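Pyruvate formate-lyase 2 (Archaeoglobus fulgidus, PDB 2F3O) is a glycyl radical enzyme of unknown function, related to pyruvate formate-lyase and glycerol dehydratase and probably acting as a lyase. Local coordinates at residues 491-495 with 613-617. Residues are numbered along the deposited sequence; the frame is centred on the assembly and turned at random.
Sequences VKLVV and EVNRH
Residues 491-495 form one turn within helix 477-508, closed by the Val495 N to Val491 O hydrogen bond (2.8 Å). Against it lies 613-617, the C-terminal part of helix 597-615 and what follows, with an extended backbone at His617 (phi/psi -89/145°). The register pairs Val491 with Val614 (CA-CA 6.6 Å) and Val495 with His617 (7.3 Å). Side-chain packing joins them. Val491, chi1 t, directs CG1 to Val614 CG2 (3.8 Å; also t) and to Glu613 O (3.7 Å). His617, chi1 m, points its CB at the helix, and its ring fits among Val491, Lys492 and Val495: Val495 CG1 lies over one face, while Lys492 CG approaches obliquely. The Lys492 chain, m at chi1 then t throughout, runs past the His617 ring until CE is 3.5 Å from Arg616 NH1, at the guanidinium edge, leaving the like-charged Lys492 NZ and Arg616 NH1 4.0 Å apart. Arg616, chi1 p, reaches Glu613 (chi1 and chi2 m) in a salt bridge whose hydrogen bond, NE to OE1 3.4 Å, is weak. Val495, Val614 and His617 touch Phe625, and Val494 and Val495 touch Ile540. This is helix-on-sheet packing, two helices layered over strands 535-543 and 624-628 in the pyruvate formate-lyase-like fold.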
loop_
_atom_site.group_PDB
_atom_site.type_symbol
_atom_site.label_atom_id
_atom_site.label_comp_id
_atom_site.label_asym_id
_atom_site.label_seq_id
_atom_site.Cartn_x
_atom_site.Cartn_y
_atom_site.Cartn_z
ATOM N N VAL A 491 -22.220 -12.671 -18.442
ATOM C CA VAL A 491 -20.830 -12.686 -17.978
ATOM C C VAL A 491 -20.766 -12.157 -16.552
ATOM O O VAL A 491 -20.193 -12.809 -15.682
ATOM C CB VAL A 491 -19.885 -11.881 -18.897
ATOM C CG1 VAL A 491 -18.574 -11.629 -18.213
ATOM C CG2 VAL A 491 -19.633 -12.625 -20.189
ATOM N N LYS A 492 -21.424 -11.022 -16.313
ATOM C CA LYS A 492 -21.512 -10.422 -14.987
ATOM C C LYS A 492 -22.059 -11.378 -13.940
ATOM O O LYS A 492 -21.556 -11.411 -12.808
ATOM C CB LYS A 492 -22.343 -9.145 -15.015
ATOM C CG LYS A 492 -21.597 -7.948 -15.606
ATOM C CD LYS A 492 -22.388 -6.653 -15.474
ATOM C CE LYS A 492 -21.742 -5.568 -16.320
ATOM N NZ LYS A 492 -22.709 -4.516 -16.756
ATOM N N LEU A 493 -23.057 -12.170 -14.324
ATOM C CA LEU A 493 -23.597 -13.201 -13.444
ATOM C C LEU A 493 -22.528 -14.210 -13.091
ATOM O O LEU A 493 -22.416 -14.588 -11.940
ATOM C CB LEU A 493 -24.805 -13.909 -14.065
ATOM C CG LEU A 493 -26.242 -13.524 -13.672
ATOM C CD1 LEU A 493 -26.394 -12.088 -13.165
ATOM C CD2 LEU A 493 -27.149 -13.759 -14.859
ATOM N N VAL A 494 -21.713 -14.638 -14.048
ATOM C CA VAL A 494 -20.717 -15.630 -13.661
ATOM C C VAL A 494 -19.516 -15.012 -12.978
ATOM O O VAL A 494 -18.921 -15.660 -12.124
ATOM C CB VAL A 494 -20.330 -16.693 -14.761
ATOM C CG1 VAL A 494 -21.353 -16.758 -15.808
ATOM C CG2 VAL A 494 -18.996 -16.428 -15.372
ATOM N N VAL A 495 -19.191 -13.755 -13.278
ATOM C CA VAL A 495 -18.088 -13.164 -12.550
ATOM C C VAL A 495 -18.459 -12.926 -11.103
ATOM O O VAL A 495 -17.650 -13.197 -10.238
ATOM C CB VAL A 495 -17.420 -11.938 -13.207
ATOM C CG1 VAL A 495 -17.113 -12.212 -14.674
ATOM C CG2 VAL A 495 -18.231 -10.688 -13.021
ATOM N N GLU A 613 -15.764 -8.416 -22.732
ATOM C CA GLU A 613 -16.635 -8.302 -21.592
ATOM C C GLU A 613 -16.092 -9.092 -20.431
ATOM O O GLU A 613 -16.448 -8.845 -19.298
ATOM C CB GLU A 613 -18.073 -8.703 -21.922
ATOM C CG GLU A 613 -18.869 -7.580 -22.599
ATOM C CD GLU A 613 -19.381 -6.502 -21.630
ATOM O OE1 GLU A 613 -19.260 -6.663 -20.382
ATOM O OE2 GLU A 613 -19.947 -5.503 -22.133
ATOM N N VAL A 614 -15.214 -10.037 -20.722
ATOM C CA VAL A 614 -14.673 -10.894 -19.694
ATOM C C VAL A 614 -13.398 -10.290 -19.142
ATOM O O VAL A 614 -13.271 -10.106 -17.933
ATOM C CB VAL A 614 -14.428 -12.313 -20.238
ATOM C CG1 VAL A 614 -13.484 -13.090 -19.338
ATOM C CG2 VAL A 614 -15.736 -13.034 -20.372
ATOM N N ASN A 615 -12.484 -9.921 -20.033
ATOM C CA ASN A 615 -11.132 -9.552 -19.628
ATOM C C ASN A 615 -11.025 -8.284 -18.763
ATOM O O ASN A 615 -10.015 -8.064 -18.093
ATOM C CB ASN A 615 -10.214 -9.494 -20.847
ATOM C CG ASN A 615 -10.148 -10.819 -21.581
ATOM O OD1 ASN A 615 -10.391 -11.860 -21.000
ATOM N ND2 ASN A 615 -9.846 -10.778 -22.859
ATOM N N ARG A 616 -12.088 -7.490 -18.743
ATOM C CA ARG A 616 -12.143 -6.298 -17.927
ATOM C C ARG A 616 -12.493 -6.523 -16.439
ATOM O O ARG A 616 -12.253 -5.626 -15.636
ATOM C CB ARG A 616 -13.118 -5.300 -18.548
ATOM C CG ARG A 616 -14.606 -5.595 -18.294
ATOM C CD ARG A 616 -15.477 -4.644 -19.096
ATOM N NE ARG A 616 -16.897 -4.761 -18.766
ATOM C CZ ARG A 616 -17.523 -4.006 -17.864
ATOM N NH1 ARG A 616 -18.822 -4.184 -17.626
ATOM N NH2 ARG A 616 -16.854 -3.073 -17.191
ATOM N N HIS A 617 -13.058 -7.676 -16.052
ATOM C CA HIS A 617 -13.486 -7.861 -14.644
ATOM C C HIS A 617 -12.399 -8.424 -13.768
ATOM O O HIS A 617 -11.623 -9.268 -14.203
ATOM C CB HIS A 617 -14.671 -8.800 -14.521
ATOM C CG HIS A 617 -15.895 -8.314 -15.215
ATOM N ND1 HIS A 617 -16.949 -7.724 -14.549
ATOM C CD2 HIS A 617 -16.233 -8.324 -16.523
ATOM C CE1 HIS A 617 -17.886 -7.395 -15.421
ATOM N NE2 HIS A 617 -17.471 -7.741 -16.628
#